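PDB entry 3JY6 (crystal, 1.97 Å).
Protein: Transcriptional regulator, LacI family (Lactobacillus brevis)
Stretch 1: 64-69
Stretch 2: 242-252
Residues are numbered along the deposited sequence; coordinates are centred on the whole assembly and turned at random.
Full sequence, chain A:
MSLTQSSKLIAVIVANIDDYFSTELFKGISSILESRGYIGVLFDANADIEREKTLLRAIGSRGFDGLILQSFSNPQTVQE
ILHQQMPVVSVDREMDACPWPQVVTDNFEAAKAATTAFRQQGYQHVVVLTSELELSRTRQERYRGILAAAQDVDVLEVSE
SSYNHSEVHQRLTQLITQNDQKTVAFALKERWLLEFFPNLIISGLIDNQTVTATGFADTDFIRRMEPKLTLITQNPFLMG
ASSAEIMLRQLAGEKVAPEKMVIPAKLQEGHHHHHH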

# COMPACT_ATOMS: atom_id res chain seq x y z
N PHE A 64 -6.66 21.51 12.89
CA PHE A 64 -6.28 20.15 13.23
C PHE A 64 -5.49 20.39 14.51
O PHE A 64 -4.94 21.47 14.69
CB PHE A 64 -5.41 19.52 12.13
CG PHE A 64 -6.20 18.92 11.01
CD1 PHE A 64 -6.74 19.72 10.00
CD2 PHE A 64 -6.48 17.55 10.98
CE1 PHE A 64 -7.54 19.16 8.98
CE2 PHE A 64 -7.28 16.99 9.97
CZ PHE A 64 -7.81 17.79 8.98
N ASP A 65 -5.45 19.42 15.42
CA ASP A 65 -4.72 19.66 16.66
C ASP A 65 -3.27 19.22 16.70
O ASP A 65 -2.60 19.40 17.71
CB ASP A 65 -5.47 19.03 17.84
CG ASP A 65 -6.83 19.67 18.07
OD1 ASP A 65 -7.09 20.78 17.56
OD2 ASP A 65 -7.66 19.06 18.79
N GLY A 66 -2.78 18.67 15.60
CA GLY A 66 -1.40 18.22 15.56
C GLY A 66 -0.97 17.76 14.19
O GLY A 66 -1.80 17.47 13.32
N LEU A 67 0.33 17.69 13.99
CA LEU A 67 0.89 17.28 12.72
C LEU A 67 2.00 16.26 12.90
O LEU A 67 2.95 16.49 13.66
CB LEU A 67 1.45 18.51 11.96
CG LEU A 67 2.26 18.25 10.69
CD1 LEU A 67 1.39 17.54 9.67
CD2 LEU A 67 2.80 19.54 10.12
N ILE A 68 1.87 15.13 12.23
CA ILE A 68 2.92 14.12 12.26
C ILE A 68 3.44 14.17 10.83
O ILE A 68 2.71 13.93 9.86
CB ILE A 68 2.37 12.74 12.62
CG1 ILE A 68 1.76 12.78 14.03
CG2 ILE A 68 3.50 11.72 12.57
CD1 ILE A 68 1.29 11.46 14.57
N LEU A 69 4.71 14.52 10.71
CA LEU A 69 5.32 14.70 9.40
C LEU A 69 6.27 13.60 8.92
O LEU A 69 7.33 13.39 9.50
CB LEU A 69 6.05 16.05 9.40
CG LEU A 69 6.53 16.69 8.11
CD1 LEU A 69 5.33 17.10 7.26
CD2 LEU A 69 7.38 17.93 8.47
N SER A 242 5.05 5.16 18.02
CA SER A 242 5.95 5.91 18.88
C SER A 242 5.78 7.39 18.63
O SER A 242 5.83 8.21 19.56
CB SER A 242 7.40 5.49 18.62
OG SER A 242 7.54 4.10 18.82
N SER A 243 5.59 7.75 17.36
CA SER A 243 5.41 9.16 17.03
C SER A 243 4.08 9.66 17.57
O SER A 243 3.95 10.85 17.90
CB SER A 243 5.51 9.40 15.52
OG SER A 243 4.35 8.98 14.83
N ALA A 244 3.10 8.76 17.66
CA ALA A 244 1.79 9.12 18.20
C ALA A 244 1.88 9.27 19.72
O ALA A 244 1.18 10.09 20.32
CB ALA A 244 0.74 8.08 17.84
N GLU A 245 2.74 8.48 20.35
CA GLU A 245 2.92 8.58 21.80
C GLU A 245 3.52 9.94 22.15
O GLU A 245 3.15 10.57 23.14
CB GLU A 245 3.84 7.46 22.31
CG GLU A 245 3.20 6.07 22.33
CD GLU A 245 2.23 5.89 23.49
OE1 GLU A 245 1.95 6.88 24.20
OE2 GLU A 245 1.73 4.75 23.69
N ILE A 246 4.45 10.40 21.32
CA ILE A 246 5.08 11.69 21.54
C ILE A 246 4.04 12.79 21.35
O ILE A 246 3.96 13.73 22.14
CB ILE A 246 6.27 11.89 20.55
CG1 ILE A 246 7.39 10.88 20.86
CG2 ILE A 246 6.78 13.30 20.64
CD1 ILE A 246 8.54 10.92 19.87
N MET A 247 3.23 12.67 20.30
CA MET A 247 2.20 13.66 20.02
C MET A 247 1.25 13.82 21.20
O MET A 247 0.95 14.93 21.63
CB MET A 247 1.42 13.27 18.76
CG MET A 247 0.20 14.17 18.39
SD MET A 247 0.63 15.90 18.12
CE MET A 247 -0.71 16.63 18.19
N LEU A 248 0.78 12.70 21.74
CA LEU A 248 -0.12 12.75 22.87
C LEU A 248 0.53 13.45 24.06
O LEU A 248 -0.15 14.08 24.87
CB LEU A 248 -0.54 11.34 23.27
CG LEU A 248 -1.39 10.60 22.24
CD1 LEU A 248 -1.75 9.22 22.78
CD2 LEU A 248 -2.66 11.39 21.94
N ARG A 249 1.86 13.35 24.17
CA ARG A 249 2.57 14.00 25.26
C ARG A 249 2.57 15.50 25.03
O ARG A 249 2.46 16.28 25.97
CB ARG A 249 4.01 13.47 25.36
CG ARG A 249 4.13 12.12 26.05
CD ARG A 249 5.53 11.55 25.90
NE ARG A 249 6.56 12.44 26.45
CZ ARG A 249 7.85 12.33 26.15
NH1 ARG A 249 8.25 11.39 25.30
NH2 ARG A 249 8.74 13.15 26.68
N GLN A 250 2.67 15.92 23.77
CA GLN A 250 2.65 17.35 23.45
C GLN A 250 1.23 17.88 23.66
O GLN A 250 1.05 18.99 24.17
CB GLN A 250 3.10 17.60 22.00
CG GLN A 250 4.51 17.11 21.63
CD GLN A 250 4.79 17.21 20.12
OE1 GLN A 250 4.03 16.68 19.31
NE2 GLN A 250 5.87 17.88 19.74
N LEU A 251 0.23 17.09 23.27
CA LEU A 251 -1.18 17.47 23.40
C LEU A 251 -1.60 17.58 24.86
O LEU A 251 -2.55 18.30 25.20
CB LEU A 251 -2.08 16.45 22.71
CG LEU A 251 -2.06 16.45 21.18
CD1 LEU A 251 -2.79 15.22 20.64
CD2 LEU A 251 -2.69 17.74 20.66
N ALA A 252 -0.90 16.84 25.71
CA ALA A 252 -1.15 16.83 27.13
C ALA A 252 -0.41 17.99 27.80
O ALA A 252 -0.38 18.09 29.02
CB ALA A 252 -0.70 15.51 27.72

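The contact joins a β-strand to an α-helix that lies far away in sequence, and it is made by packing alone: no hydrogen bond or salt bridge crosses between the two stretches. The helix runs roughly antiparallel to the strand, at 153° between their N-to-C directions, with the axes 9.6 Å apart at closest approach. As the helix advances, its contacts therefore move backward along stretch 1, from Ile 68 to Gly 66 and Asp 65. Together the two sides bury a modest 250 Å².

Ser 242 opens the stretch out of reach of the strand. Its neighbour Ser 243 points its CA-to-CB bond toward the strand and makes the first contact, Ser 243 OG lying 3.7 Å from Ile 68 CG2. This is a van der Waals approach between a hydroxyl oxygen and a methyl. The short side chain fits the 7.3 Å between Ile 68 CA and Ser 243 CA. Its hydroxyl is not left unsatisfied in this buried setting, since it hydrogen-bonds to a residue flanking the stretches.

Ala 244 sets its CB sideways, and its backbone does the touching: Ala 244 CA is 4.3 Å from Ile 68 CD1. Ile 68, in the m,t rotamer, thus reaches both small residues: Ile 68 CG2 and Ile 68 CD1 both lie near Ser 243 OG, at 3.7 and 4.0 Å, and CD1 also approaches Ala 244. A branched aliphatic side chain fills this buried space well and also suits a strand. Its neighbours Leu 67, whose CB points away, and Leu 69, out of reach, leave Ile 68 as the main side chain that the strand offers the helix.

Glu 245 and Ile 246 are out of reach, the glutamate exposed to solvent as suits its charge. One helical turn after Ser 243 comes Met 247, its N hydrogen-bonded to Ser 243 O (3.1 Å) within the helix. Its unbranched thioether side chain, t,p,t, is slim enough to thread the terminal methyl right to the backbone of stretch 1: Met 247 CE lies 3.1 Å from Gly 66 CA, a very tight approach, and 3.4 Å from Asp 65 O. Both Met 247 and Gly 66 are buried. Glycine is well matched here, because an ideal CB on Gly 66 would point toward the helix and sit only 1.8 Å from Met 247 CE, a clash.

Leu 248 and Arg 249 are again out of reach, and Gln 250, though its CB points toward the strand, makes no contact. Leu 251, a further turn along and bonded from its N to Met 247 O (2.8 Å), closes the interface. Leu 251 CD2 lies 3.4 Å from Asp 65 O and 4.2 Å from Asp 65 CB, so the leucine, though partly exposed, lays a nonpolar side chain over the aspartate's backbone and the aliphatic base of its side chain. The carboxylate is used differently, Asp 65 OD2 being hydrogen-bonded elsewhere in the structure. At Ala 252 the chain leaves helical geometry, beyond the strand's reach.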